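Long-range contacts in UDP-galactopyranose mutase (Deinococcus radiodurans, PDB 3HDQ), which probably interconverts UDP-galactopyranose and UDP-galactofuranose, using a bound FAD cofactor: residues A[92-97]-A[376-381]; A[86-91]-A[208-213]; A[281-286]-A[317-322]. All coordinates share one frame; numbering follows the deposited sequence.

In the fold
Interactions 1 and 2 lie near the cofactor and touch each other. Strand 88-89 is followed in the chain by helix 92-99, and Phe87 and Thr89 pack against Val94 and Phe95. Interaction 1 is a buried contact between two helices and is wholly apolar. Interaction 2 is partly buried. It joins the same region to the loop before strand 214-218 with a ring stack and hydrogen bonds, and its residues line both the FAD and the substrate pockets. Interaction 3 stands apart, its centre about 33 Å from that of interaction 1 and about 27 Å from that of interaction 2. It is a more exposed pairing of strands 274-284 and 320-336, held by backbone bonds, polar side chains and water.

Interaction 1 of 3, residues A[92-97]-A[376-381]; sequences KDVFEY and VVAQAL. With FAD (flavin-adenine dinucleotide), chain L.
Val94 and Val377 both place CG1 anti to the backbone N (chi1 169° for Val94), and the two methyls meet at 3.8 Å, Val94 CG1 to Val377 CG1. This is helix-on-helix packing beside the Rossmann-type FAD-binding region. Helix 92-99 and helix 373-388 cross almost perpendicularly, at 88°, with their axes 9.9 Å apart in these segments. No hydrogen bond joins residues 92-97 to 376-381, and every contact is between apolar groups.

Val94 uses both branches. CG1 meets Val377, while Val94 CG2 lies 3.9 Å from Ala378 CB. Ala378 is also the residue whose CA comes nearest to that of Val94. An alanine in place of Val94 would probably open a gap beside Val377 and Ala378, because both methyls that reach them would be gone.

One turn on, the Tyr97 ring carries the next part of the contact. Leu381 CD2 sits over the centre of one face in a CH-pi contact, 4.1 Å from the centroid of the Tyr97 ring and 12° off its normal. Val377 CG1 meets the same ring obliquely, with Tyr97 CD2 4.0 Å away. Val377 CG1 therefore touches both Val94 and Tyr97. The hydroxyl of Tyr97 is hydrogen-bonded to Glu46 on helix 39-50. Val43 of that helix touches both Tyr97 and Leu381, and Phe39, an FAD-binding residue, packs on Val377.

Val376, on the same helix as Val377, belongs to the cofactor pocket, and its CG1 comes within 3.7 Å of the pyrophosphate oxygen O2P of FAD.

Interaction 2 of 3, residues A[86-91]-A[208-213]; sequences IFHTNS and RYFADT. With FAD (flavin-adenine dinucleotide), chain L.
The stacking is carried by His88 and Phe210. Their rings lie face to face, with planes 14° apart and centroids separated by 3.6 Å. His88 CD2 lies over the centre of the phenylalanine ring, while Phe210 CE2 lies over one face of the imidazole, offset toward its rim, 3.3 Å from His88 NE2. His88 has CG between the backbone N and the carbonyl carbon (chi1 61°), which places the ring where it meets Phe210 and Asp212. Tyr209 CB lies over the other face of Phe210, and Ile86 CG2 approaches Phe210 CE1 obliquely.

The hydrogen bonds begin at the same imidazole. His88 ND1 donates to Asp212 OD1 at 2.6 Å, nearly straight at 168°. The oxygen lies in the ring plane but is met from above the carboxylate plane. This in-plane bond and the stack on one face would together restrict rotation of the imidazole. Further along, Thr213 N donates to Asn90 OD1 at 3.0 Å, and Thr213 OG1 adds a weak bond to the same oxygen. Strand 88-89 is one of the two outermost strands of a small three-stranded antiparallel sheet, with strand 214-218 beside it. Here the loop leading into that neighbour closes on the strand. Thr89 OG1 accepts from Ser91 N, an ST turn just before helix 92-99, and is also bonded to Asp374.

The ligand contacts lie at the other end. Ile86 N donates to FAD O4 at 2.9 Å, and FAD N3 donates back to Ile86 O, also at 2.9 Å, a paired grip on the flavin. Phe210 borders the bound UDP-galactose, and the hydroxyl of Tyr209 is hydrogen-bonded to its O1A.

Interaction 3 of 3, residues A[281-286]-A[317-322]; sequences HETHDT and HHQTSV
The His284 ring meets Val322 with its edge: Val322 CG2 lies near the ring plane, 4.0 Å from His284 CE1. His284 ND1 is buried here and has no partner in the model. Gln319 CG lies over one face of the His318 ring, offset toward its rim. At the edge of the His281 ring, a water oxygen lies in plane, hydrogen-bonded to His281 ND1 at 2.7 Å, and donates to Val322 O; His281 NE2 is bonded to Pro81 O. The planes of the Gln319 amide and the Asp285 carboxylate are perpendicular. Gln319 NE2 donates to Asp285 OD1 at 3.0 Å from above the carboxylate plane. A second water links Asp285 OD1, weakly, to His318 O.

Thr283 OG1 and Ser321 OG lie 2.9 Å apart, and Ser321 OG is also bonded to Asp73. The backbones exchange paired N-H...O bonds, Glu282 with Val322 and His284 with Thr320. Between them, Thr283 and Ser321 form a non-hydrogen-bonded pair. This is antiparallel pairing at the edge of the mixed sheet, where strand 274-284 is outermost in the chain.

Interaction 1 of 3, residues A[92-97]-A[376-381]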
loop_
_atom_site.group_PDB
_atom_site.type_symbol
_atom_site.label_atom_id
_atom_site.label_comp_id
_atom_site.label_asym_id
_atom_site.label_seq_id
_atom_site.Cartn_x
_atom_site.Cartn_y
_atom_site.Cartn_z
ATOM N N LYS A 92 -13.789 -15.779 -20.697
ATOM C CA LYS A 92 -13.684 -16.703 -19.584
ATOM C C LYS A 92 -12.221 -16.861 -19.162
ATOM O O LYS A 92 -11.920 -16.960 -17.965
ATOM C CB LYS A 92 -14.337 -18.033 -19.965
ATOM C CG LYS A 92 -14.208 -19.164 -18.972
ATOM C CD LYS A 92 -14.988 -20.367 -19.492
ATOM C CE LYS A 92 -14.944 -21.535 -18.537
ATOM N NZ LYS A 92 -13.537 -21.988 -18.330
ATOM N N ASP A 93 -11.316 -16.842 -20.140
ATOM C CA ASP A 93 -9.881 -16.948 -19.867
ATOM C C ASP A 93 -9.303 -15.745 -19.096
ATOM O O ASP A 93 -8.480 -15.921 -18.199
ATOM C CB ASP A 93 -9.096 -17.180 -21.167
ATOM C CG ASP A 93 -9.230 -16.023 -22.151
ATOM O OD1 ASP A 93 -10.358 -15.498 -22.314
ATOM O OD2 ASP A 93 -8.207 -15.635 -22.765
ATOM N N VAL A 94 -9.708 -14.527 -19.449
ATOM C CA VAL A 94 -9.268 -13.348 -18.694
ATOM C C VAL A 94 -9.798 -13.481 -17.271
ATOM O O VAL A 94 -9.055 -13.307 -16.307
ATOM C CB VAL A 94 -9.776 -12.020 -19.291
ATOM C CG1 VAL A 94 -9.520 -10.832 -18.316
ATOM C CG2 VAL A 94 -9.128 -11.768 -20.649
ATOM N N PHE A 95 -11.081 -13.812 -17.143
ATOM C CA PHE A 95 -11.663 -13.974 -15.821
ATOM C C PHE A 95 -10.934 -15.049 -14.998
ATOM O O PHE A 95 -10.624 -14.841 -13.823
ATOM C CB PHE A 95 -13.174 -14.226 -15.883
ATOM C CG PHE A 95 -13.818 -14.295 -14.529
ATOM C CD1 PHE A 95 -14.161 -15.517 -13.968
ATOM C CD2 PHE A 95 -14.045 -13.135 -13.799
ATOM C CE1 PHE A 95 -14.735 -15.580 -12.709
ATOM C CE2 PHE A 95 -14.608 -13.188 -12.542
ATOM C CZ PHE A 95 -14.959 -14.415 -11.995
ATOM N N GLU A 96 -10.618 -16.180 -15.615
ATOM C CA GLU A 96 -9.912 -17.224 -14.879
ATOM C C GLU A 96 -8.459 -16.843 -14.545
ATOM O O GLU A 96 -7.973 -17.111 -13.450
ATOM C CB GLU A 96 -10.018 -18.576 -15.597
ATOM C CG GLU A 96 -11.475 -19.080 -15.624
ATOM C CD GLU A 96 -11.629 -20.524 -16.057
ATOM O OE1 GLU A 96 -10.810 -21.009 -16.868
ATOM O OE2 GLU A 96 -12.587 -21.170 -15.586
ATOM N N TYR A 97 -7.778 -16.191 -15.477
ATOM C CA TYR A 97 -6.420 -15.738 -15.226
ATOM C C TYR A 97 -6.357 -14.858 -13.973
ATOM O O TYR A 97 -5.603 -15.131 -13.039
ATOM C CB TYR A 97 -5.884 -14.986 -16.435
ATOM C CG TYR A 97 -4.588 -14.296 -16.150
ATOM C CD1 TYR A 97 -3.397 -15.004 -16.139
ATOM C CD2 TYR A 97 -4.555 -12.938 -15.868
ATOM C CE1 TYR A 97 -2.210 -14.384 -15.857
ATOM C CE2 TYR A 97 -3.375 -12.309 -15.589
ATOM C CZ TYR A 97 -2.198 -13.036 -15.584
ATOM O OH TYR A 97 -1.004 -12.407 -15.299
ATOM N N VAL A 376 -7.256 -5.002 -21.961
ATOM C CA VAL A 376 -5.818 -4.853 -21.755
ATOM C C VAL A 376 -5.201 -6.165 -21.264
ATOM O O VAL A 376 -4.158 -6.574 -21.768
ATOM C CB VAL A 376 -5.443 -3.672 -20.842
ATOM C CG1 VAL A 376 -3.950 -3.713 -20.500
ATOM C CG2 VAL A 376 -5.786 -2.353 -21.539
ATOM N N VAL A 377 -5.844 -6.838 -20.311
ATOM C CA VAL A 377 -5.346 -8.140 -19.879
ATOM C C VAL A 377 -5.216 -9.095 -21.084
ATOM O O VAL A 377 -4.186 -9.740 -21.273
ATOM C CB VAL A 377 -6.211 -8.775 -18.767
ATOM C CG1 VAL A 377 -5.754 -10.191 -18.493
ATOM C CG2 VAL A 377 -6.142 -7.950 -17.477
ATOM N N ALA A 378 -6.251 -9.157 -21.911
ATOM C CA ALA A 378 -6.237 -10.035 -23.083
ATOM C C ALA A 378 -5.114 -9.651 -24.036
ATOM O O ALA A 378 -4.464 -10.517 -24.613
ATOM C CB ALA A 378 -7.596 -10.002 -23.815
ATOM N N GLN A 379 -4.900 -8.348 -24.203
ATOM C CA GLN A 379 -3.803 -7.866 -25.041
ATOM C C GLN A 379 -2.456 -8.342 -24.492
ATOM O O GLN A 379 -1.603 -8.830 -25.239
ATOM C CB GLN A 379 -3.816 -6.332 -25.163
ATOM C CG GLN A 379 -2.940 -5.796 -26.302
ATOM C CD GLN A 379 -2.755 -4.277 -26.266
ATOM O OE1 GLN A 379 -2.589 -3.680 -25.197
ATOM N NE2 GLN A 379 -2.774 -3.650 -27.446
ATOM N N ALA A 380 -2.271 -8.193 -23.185
ATOM C CA ALA A 380 -1.015 -8.566 -22.539
ATOM C C ALA A 380 -0.735 -10.074 -22.635
ATOM O O ALA A 380 0.398 -10.484 -22.889
ATOM C CB ALA A 380 -1.005 -8.089 -21.076
ATOM N N LEU A 381 -1.772 -10.890 -22.441
ATOM C CA LEU A 381 -1.635 -12.340 -22.540
ATOM C C LEU A 381 -1.249 -12.723 -23.955
ATOM O O LEU A 381 -0.430 -13.617 -24.154
ATOM C CB LEU A 381 -2.931 -13.056 -22.154
ATOM C CG LEU A 381 -3.351 -12.908 -20.689
ATOM C CD1 LEU A 381 -4.698 -13.585 -20.453
ATOM C CD2 LEU A 381 -2.283 -13.480 -19.765
HETATM P PA FAD L . -2.167 2.307 -17.123
HETATM O O1A FAD L . -2.973 2.011 -16.001
HETATM O O2A FAD L . -2.366 3.645 -17.498
HETATM O O5B FAD L . -0.702 2.085 -16.676
HETATM C C5B FAD L . 0.407 2.495 -17.382
HETATM C C4B FAD L . 1.449 2.870 -16.380
HETATM O O4B FAD L . 2.601 3.280 -17.025
HETATM C C3B FAD L . 0.970 4.060 -15.586
HETATM O O3B FAD L . 0.805 3.777 -14.237
HETATM C C2B FAD L . 2.041 5.083 -15.769
HETATM O O2B FAD L . 2.310 5.689 -14.564
HETATM C C1B FAD L . 3.196 4.275 -16.282
HETATM N N9A FAD L . 4.134 5.100 -17.036
HETATM C C8A FAD L . 3.898 5.886 -18.093
HETATM N N7A FAD L . 5.007 6.468 -18.472
HETATM C C5A FAD L . 5.981 6.073 -17.668
HETATM C C6A FAD L . 7.326 6.356 -17.589
HETATM N N6A FAD L . 7.912 7.032 -18.517
HETATM N N1A FAD L . 8.089 5.789 -16.633
HETATM C C2A FAD L . 7.530 4.952 -15.735
HETATM N N3A FAD L . 6.212 4.675 -15.813
HETATM C C4A FAD L . 5.442 5.227 -16.747
HETATM N N1 FAD L . -11.859 -0.143 -17.290
HETATM C C2 FAD L . -12.785 -1.073 -17.031
HETATM O O2 FAD L . -12.686 -2.184 -17.458
HETATM N N3 FAD L . -13.829 -0.732 -16.270
HETATM C C4 FAD L . -13.939 0.523 -15.772
HETATM O O4 FAD L . -14.858 0.839 -15.096
HETATM C C4X FAD L . -13.001 1.445 -16.059
HETATM N N5 FAD L . -13.132 2.696 -15.571
HETATM C C5X FAD L . -12.191 3.618 -15.855
HETATM C C6 FAD L . -12.326 4.886 -15.342
HETATM C C7 FAD L . -11.377 5.829 -15.620
HETATM C C7M FAD L . -11.511 7.195 -15.084
HETATM C C8 FAD L . -10.296 5.511 -16.388
HETATM C C8M FAD L . -9.301 6.574 -16.667
HETATM C C9 FAD L . -10.159 4.234 -16.895
HETATM C C9A FAD L . -11.109 3.278 -16.638
HETATM N N10 FAD L . -10.987 2.008 -17.121
HETATM C C10 FAD L . -11.947 1.107 -16.827
HETATM C "C1'" FAD L . -9.903 1.630 -18.063
HETATM C "C2'" FAD L . -8.652 1.136 -17.374
HETATM O "O2'" FAD L . -8.187 2.195 -16.617
HETATM C "C3'" FAD L . -7.550 0.729 -18.347
HETATM O "O3'" FAD L . -7.848 -0.336 -19.136
HETATM C "C4'" FAD L . -6.405 0.130 -17.615
HETATM O "O4'" FAD L . -6.430 0.740 -16.361
HETATM C "C5'" FAD L . -5.158 0.407 -18.401
HETATM O "O5'" FAD L . -4.088 -0.417 -18.121
HETATM P P FAD L . -2.692 -0.040 -18.683
HETATM O O1P FAD L . -1.715 -0.861 -18.085
HETATM O O2P FAD L . -2.728 -0.288 -20.074
HETATM O O3P FAD L . -2.453 1.479 -18.416
#

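Interaction 2 of 3, residues A[86-91]-A[208-213]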
loop_
_atom_site.group_PDB
_atom_site.type_symbol
_atom_site.label_atom_id
_atom_site.label_comp_id
_atom_site.label_asym_id
_atom_site.label_seq_id
_atom_site.Cartn_x
_atom_site.Cartn_y
_atom_site.Cartn_z
ATOM N N ILE A 86 -14.768 -0.584 -12.615
ATOM C CA ILE A 86 -15.653 -1.728 -12.465
ATOM C C ILE A 86 -15.192 -2.857 -13.402
ATOM O O ILE A 86 -15.173 -2.691 -14.627
ATOM C CB ILE A 86 -17.144 -1.355 -12.755
ATOM C CG1 ILE A 86 -17.680 -0.312 -11.765
ATOM C CG2 ILE A 86 -18.027 -2.584 -12.674
ATOM C CD1 ILE A 86 -17.234 1.100 -12.026
ATOM N N PHE A 87 -14.810 -4.001 -12.841
ATOM C CA PHE A 87 -14.314 -5.073 -13.691
ATOM C C PHE A 87 -15.434 -5.849 -14.376
ATOM O O PHE A 87 -16.409 -6.249 -13.741
ATOM C CB PHE A 87 -13.389 -6.053 -12.959
ATOM C CG PHE A 87 -12.822 -7.104 -13.875
ATOM C CD1 PHE A 87 -11.722 -6.821 -14.672
ATOM C CD2 PHE A 87 -13.427 -8.349 -13.991
ATOM C CE1 PHE A 87 -11.219 -7.778 -15.552
ATOM C CE2 PHE A 87 -12.926 -9.307 -14.858
ATOM C CZ PHE A 87 -11.820 -9.020 -15.644
ATOM N N HIS A 88 -15.293 -6.053 -15.682
ATOM C CA HIS A 88 -16.290 -6.802 -16.435
ATOM C C HIS A 88 -15.661 -7.459 -17.644
ATOM O O HIS A 88 -14.829 -6.867 -18.314
ATOM C CB HIS A 88 -17.452 -5.901 -16.871
ATOM C CG HIS A 88 -17.038 -4.770 -17.759
ATOM N ND1 HIS A 88 -17.097 -4.846 -19.134
ATOM C CD2 HIS A 88 -16.550 -3.541 -17.470
ATOM C CE1 HIS A 88 -16.664 -3.711 -19.654
ATOM N NE2 HIS A 88 -16.322 -2.903 -18.665
ATOM N N THR A 89 -16.057 -8.685 -17.940
ATOM C CA THR A 89 -15.563 -9.297 -19.159
ATOM C C THR A 89 -16.506 -10.356 -19.716
ATOM O O THR A 89 -17.353 -10.897 -18.992
ATOM C CB THR A 89 -14.160 -9.909 -18.961
ATOM O OG1 THR A 89 -13.616 -10.293 -20.232
ATOM C CG2 THR A 89 -14.231 -11.118 -18.040
ATOM N N ASN A 90 -16.354 -10.621 -21.014
ATOM C CA ASN A 90 -16.984 -11.764 -21.658
ATOM C C ASN A 90 -15.992 -12.894 -21.871
ATOM O O ASN A 90 -16.378 -13.986 -22.289
ATOM C CB ASN A 90 -17.596 -11.362 -23.000
ATOM C CG ASN A 90 -18.910 -10.621 -22.840
ATOM O OD1 ASN A 90 -19.815 -11.089 -22.139
ATOM N ND2 ASN A 90 -19.015 -9.451 -23.476
ATOM N N SER A 91 -14.712 -12.634 -21.595
ATOM C CA SER A 91 -13.685 -13.650 -21.812
ATOM C C SER A 91 -13.482 -14.497 -20.570
ATOM O O SER A 91 -13.042 -14.008 -19.530
ATOM C CB SER A 91 -12.373 -13.011 -22.237
ATOM O OG SER A 91 -12.641 -11.942 -23.130
ATOM N N ARG A 208 -28.504 -2.724 -16.265
ATOM C CA ARG A 208 -27.060 -2.836 -16.033
ATOM C C ARG A 208 -26.299 -2.016 -17.061
ATOM O O ARG A 208 -26.705 -1.899 -18.220
ATOM C CB ARG A 208 -26.565 -4.273 -16.137
ATOM C CG ARG A 208 -27.188 -5.238 -15.168
ATOM C CD ARG A 208 -27.731 -6.370 -15.988
ATOM N NE ARG A 208 -26.863 -7.523 -16.009
ATOM C CZ ARG A 208 -26.815 -8.378 -17.016
ATOM N NH1 ARG A 208 -27.564 -8.175 -18.088
ATOM N NH2 ARG A 208 -26.008 -9.424 -16.952
ATOM N N TYR A 209 -25.172 -1.468 -16.639
ATOM C CA TYR A 209 -24.360 -0.711 -17.556
ATOM C C TYR A 209 -23.652 -1.660 -18.505
ATOM O O TYR A 209 -23.363 -1.300 -19.645
ATOM C CB TYR A 209 -23.386 0.158 -16.787
ATOM C CG TYR A 209 -22.931 1.348 -17.567
ATOM C CD1 TYR A 209 -23.817 2.363 -17.899
ATOM C CD2 TYR A 209 -21.607 1.461 -17.982
ATOM C CE1 TYR A 209 -23.392 3.461 -18.615
ATOM C CE2 TYR A 209 -21.182 2.539 -18.695
ATOM C CZ TYR A 209 -22.068 3.538 -19.013
ATOM O OH TYR A 209 -21.616 4.617 -19.728
ATOM N N PHE A 210 -23.386 -2.878 -18.034
ATOM C CA PHE A 210 -22.765 -3.910 -18.859
ATOM C C PHE A 210 -23.623 -5.150 -18.866
ATOM O O PHE A 210 -24.248 -5.486 -17.855
ATOM C CB PHE A 210 -21.386 -4.308 -18.312
ATOM C CG PHE A 210 -20.516 -3.145 -17.958
ATOM C CD1 PHE A 210 -20.241 -2.845 -16.631
ATOM C CD2 PHE A 210 -19.982 -2.340 -18.945
ATOM C CE1 PHE A 210 -19.446 -1.761 -16.294
ATOM C CE2 PHE A 210 -19.181 -1.249 -18.615
ATOM C CZ PHE A 210 -18.910 -0.961 -17.285
ATOM N N ALA A 211 -23.613 -5.862 -19.988
ATOM C CA ALA A 211 -24.332 -7.130 -20.095
ATOM C C ALA A 211 -23.376 -8.309 -20.162
ATOM O O ALA A 211 -23.791 -9.424 -20.466
ATOM C CB ALA A 211 -25.247 -7.128 -21.321
ATOM N N ASP A 212 -22.104 -8.063 -19.876
ATOM C CA ASP A 212 -21.085 -9.108 -19.944
ATOM C C ASP A 212 -21.417 -10.293 -19.028
ATOM O O ASP A 212 -22.106 -10.134 -18.015
ATOM C CB ASP A 212 -19.709 -8.567 -19.526
ATOM C CG ASP A 212 -19.301 -7.289 -20.257
ATOM O OD1 ASP A 212 -18.093 -6.956 -20.219
ATOM O OD2 ASP A 212 -20.153 -6.606 -20.854
ATOM N N THR A 213 -20.877 -11.461 -19.377
ATOM C CA THR A 213 -21.028 -12.696 -18.605
ATOM C C THR A 213 -20.404 -12.673 -17.190
ATOM O O THR A 213 -21.018 -13.140 -16.223
ATOM C CB THR A 213 -20.419 -13.883 -19.389
ATOM O OG1 THR A 213 -20.945 -13.884 -20.722
ATOM C CG2 THR A 213 -20.739 -15.225 -18.718
HETATM P PA FAD L . -2.167 2.307 -17.123
HETATM O O1A FAD L . -2.973 2.011 -16.001
HETATM O O2A FAD L . -2.366 3.645 -17.498
HETATM O O5B FAD L . -0.702 2.085 -16.676
HETATM C C5B FAD L . 0.407 2.495 -17.382
HETATM C C4B FAD L . 1.449 2.870 -16.380
HETATM O O4B FAD L . 2.601 3.280 -17.025
HETATM C C3B FAD L . 0.970 4.060 -15.586
HETATM O O3B FAD L . 0.805 3.777 -14.237
HETATM C C2B FAD L . 2.041 5.083 -15.769
HETATM O O2B FAD L . 2.310 5.689 -14.564
HETATM C C1B FAD L . 3.196 4.275 -16.282
HETATM N N9A FAD L . 4.134 5.100 -17.036
HETATM C C8A FAD L . 3.898 5.886 -18.093
HETATM N N7A FAD L . 5.007 6.468 -18.472
HETATM C C5A FAD L . 5.981 6.073 -17.668
HETATM C C6A FAD L . 7.326 6.356 -17.589
HETATM N N6A FAD L . 7.912 7.032 -18.517
HETATM N N1A FAD L . 8.089 5.789 -16.633
HETATM C C2A FAD L . 7.530 4.952 -15.735
HETATM N N3A FAD L . 6.212 4.675 -15.813
HETATM C C4A FAD L . 5.442 5.227 -16.747
HETATM N N1 FAD L . -11.859 -0.143 -17.290
HETATM C C2 FAD L . -12.785 -1.073 -17.031
HETATM O O2 FAD L . -12.686 -2.184 -17.458
HETATM N N3 FAD L . -13.829 -0.732 -16.270
HETATM C C4 FAD L . -13.939 0.523 -15.772
HETATM O O4 FAD L . -14.858 0.839 -15.096
HETATM C C4X FAD L . -13.001 1.445 -16.059
HETATM N N5 FAD L . -13.132 2.696 -15.571
HETATM C C5X FAD L . -12.191 3.618 -15.855
HETATM C C6 FAD L . -12.326 4.886 -15.342
HETATM C C7 FAD L . -11.377 5.829 -15.620
HETATM C C7M FAD L . -11.511 7.195 -15.084
HETATM C C8 FAD L . -10.296 5.511 -16.388
HETATM C C8M FAD L . -9.301 6.574 -16.667
HETATM C C9 FAD L . -10.159 4.234 -16.895
HETATM C C9A FAD L . -11.109 3.278 -16.638
HETATM N N10 FAD L . -10.987 2.008 -17.121
HETATM C C10 FAD L . -11.947 1.107 -16.827
HETATM C "C1'" FAD L . -9.903 1.630 -18.063
HETATM C "C2'" FAD L . -8.652 1.136 -17.374
HETATM O "O2'" FAD L . -8.187 2.195 -16.617
HETATM C "C3'" FAD L . -7.550 0.729 -18.347
HETATM O "O3'" FAD L . -7.848 -0.336 -19.136
HETATM C "C4'" FAD L . -6.405 0.130 -17.615
HETATM O "O4'" FAD L . -6.430 0.740 -16.361
HETATM C "C5'" FAD L . -5.158 0.407 -18.401
HETATM O "O5'" FAD L . -4.088 -0.417 -18.121
HETATM P P FAD L . -2.692 -0.040 -18.683
HETATM O O1P FAD L . -1.715 -0.861 -18.085
HETATM O O2P FAD L . -2.728 -0.288 -20.074
HETATM O O3P FAD L . -2.453 1.479 -18.416
#

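Interaction 3 of 3, residues A[281-286]-A[317-322]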
loop_
_atom_site.group_PDB
_atom_site.type_symbol
_atom_site.label_atom_id
_atom_site.label_comp_id
_atom_site.label_asym_id
_atom_site.label_seq_id
_atom_site.Cartn_x
_atom_site.Cartn_y
_atom_site.Cartn_z
ATOM N N HIS A 281 -12.256 14.223 -4.567
ATOM C CA HIS A 281 -12.720 13.242 -3.591
ATOM C C HIS A 281 -13.377 13.898 -2.380
ATOM O O HIS A 281 -12.904 14.921 -1.884
ATOM C CB HIS A 281 -11.542 12.371 -3.135
ATOM C CG HIS A 281 -11.005 11.481 -4.212
ATOM N ND1 HIS A 281 -11.493 10.211 -4.443
ATOM C CD2 HIS A 281 -10.027 11.683 -5.131
ATOM C CE1 HIS A 281 -10.836 9.668 -5.456
ATOM N NE2 HIS A 281 -9.940 10.542 -5.890
ATOM N N GLU A 282 -14.468 13.311 -1.904
ATOM C CA GLU A 282 -15.154 13.823 -0.716
ATOM C C GLU A 282 -15.600 12.679 0.179
ATOM O O GLU A 282 -15.924 11.594 -0.296
ATOM C CB GLU A 282 -16.373 14.678 -1.100
ATOM C CG GLU A 282 -16.030 16.002 -1.794
ATOM C CD GLU A 282 -17.267 16.768 -2.275
ATOM O OE1 GLU A 282 -18.367 16.528 -1.720
ATOM O OE2 GLU A 282 -17.133 17.608 -3.205
ATOM N N THR A 283 -15.615 12.929 1.480
ATOM C CA THR A 283 -16.182 11.977 2.420
ATOM C C THR A 283 -17.323 12.647 3.170
ATOM O O THR A 283 -17.175 13.755 3.674
ATOM C CB THR A 283 -15.134 11.476 3.433
ATOM O OG1 THR A 283 -14.052 10.848 2.730
ATOM C CG2 THR A 283 -15.772 10.483 4.414
ATOM N N HIS A 284 -18.459 11.967 3.239
ATOM C CA HIS A 284 -19.646 12.524 3.853
ATOM C C HIS A 284 -20.048 11.675 5.033
ATOM O O HIS A 284 -19.853 10.458 5.029
ATOM C CB HIS A 284 -20.786 12.586 2.841
ATOM C CG HIS A 284 -20.562 13.591 1.761
ATOM N ND1 HIS A 284 -20.062 13.253 0.521
ATOM C CD2 HIS A 284 -20.744 14.932 1.740
ATOM C CE1 HIS A 284 -19.960 14.340 -0.221
ATOM N NE2 HIS A 284 -20.368 15.373 0.495
ATOM N N ASP A 285 -20.609 12.321 6.047
ATOM C CA ASP A 285 -20.989 11.621 7.261
ATOM C C ASP A 285 -22.400 11.030 7.158
ATOM O O ASP A 285 -23.309 11.430 7.883
ATOM C CB ASP A 285 -20.856 12.549 8.470
ATOM C CG ASP A 285 -20.749 11.787 9.786
ATOM O OD1 ASP A 285 -20.025 10.765 9.843
ATOM O OD2 ASP A 285 -21.384 12.224 10.769
ATOM N N THR A 286 -22.562 10.087 6.232
ATOM C CA THR A 286 -23.776 9.291 6.087
ATOM C C THR A 286 -23.365 7.967 5.492
ATOM O O THR A 286 -22.302 7.859 4.882
ATOM C CB THR A 286 -24.746 9.862 5.040
ATOM O OG1 THR A 286 -24.473 11.246 4.820
ATOM C CG2 THR A 286 -26.200 9.650 5.468
ATOM N N HIS A 317 -19.391 0.604 6.266
ATOM C CA HIS A 317 -18.733 1.727 6.922
ATOM C C HIS A 317 -19.817 2.738 7.301
ATOM O O HIS A 317 -20.846 2.805 6.641
ATOM C CB HIS A 317 -17.737 2.367 5.952
ATOM C CG HIS A 317 -16.710 3.248 6.601
ATOM N ND1 HIS A 317 -17.005 4.497 7.107
ATOM C CD2 HIS A 317 -15.375 3.079 6.777
ATOM C CE1 HIS A 317 -15.904 5.050 7.586
ATOM N NE2 HIS A 317 -14.899 4.212 7.393
ATOM N N HIS A 318 -19.601 3.524 8.349
ATOM C CA HIS A 318 -20.644 4.452 8.794
ATOM C C HIS A 318 -20.574 5.773 8.042
ATOM O O HIS A 318 -21.498 6.580 8.098
ATOM C CB HIS A 318 -20.591 4.686 10.313
ATOM C CG HIS A 318 -19.421 5.499 10.752
ATOM N ND1 HIS A 318 -18.124 5.039 10.670
ATOM C CD2 HIS A 318 -19.346 6.750 11.269
ATOM C CE1 HIS A 318 -17.300 5.969 11.121
ATOM N NE2 HIS A 318 -18.017 7.017 11.491
ATOM N N GLN A 319 -19.472 5.987 7.336
ATOM C CA GLN A 319 -19.381 7.104 6.411
ATOM C C GLN A 319 -19.304 6.611 4.978
ATOM O O GLN A 319 -19.363 5.413 4.727
ATOM C CB GLN A 319 -18.181 7.973 6.740
ATOM C CG GLN A 319 -18.267 8.551 8.127
ATOM C CD GLN A 319 -17.032 9.300 8.497
ATOM O OE1 GLN A 319 -15.923 8.786 8.365
ATOM N NE2 GLN A 319 -17.203 10.530 8.965
ATOM N N THR A 320 -19.189 7.544 4.038
ATOM C CA THR A 320 -19.126 7.181 2.638
ATOM C C THR A 320 -18.207 8.144 1.902
ATOM O O THR A 320 -18.151 9.332 2.228
ATOM C CB THR A 320 -20.536 7.147 1.985
ATOM O OG1 THR A 320 -20.452 6.560 0.684
ATOM C CG2 THR A 320 -21.114 8.535 1.862
ATOM N N SER A 321 -17.460 7.620 0.934
ATOM C CA SER A 321 -16.586 8.449 0.109
ATOM C C SER A 321 -16.995 8.419 -1.362
ATOM O O SER A 321 -17.304 7.363 -1.921
ATOM C CB SER A 321 -15.122 8.013 0.242
ATOM O OG SER A 321 -14.637 8.263 1.535
ATOM N N VAL A 322 -16.968 9.592 -1.981
ATOM C CA VAL A 322 -17.347 9.742 -3.377
ATOM C C VAL A 322 -16.276 10.514 -4.143
ATOM O O VAL A 322 -15.449 11.211 -3.544
ATOM C CB VAL A 322 -18.685 10.504 -3.513
ATOM C CG1 VAL A 322 -19.775 9.806 -2.739
ATOM C CG2 VAL A 322 -18.529 11.951 -3.045
HETATM O O HOH W 1 -13.396 9.406 -2.659
HETATM O O HOH W 2 -22.254 8.950 9.679
#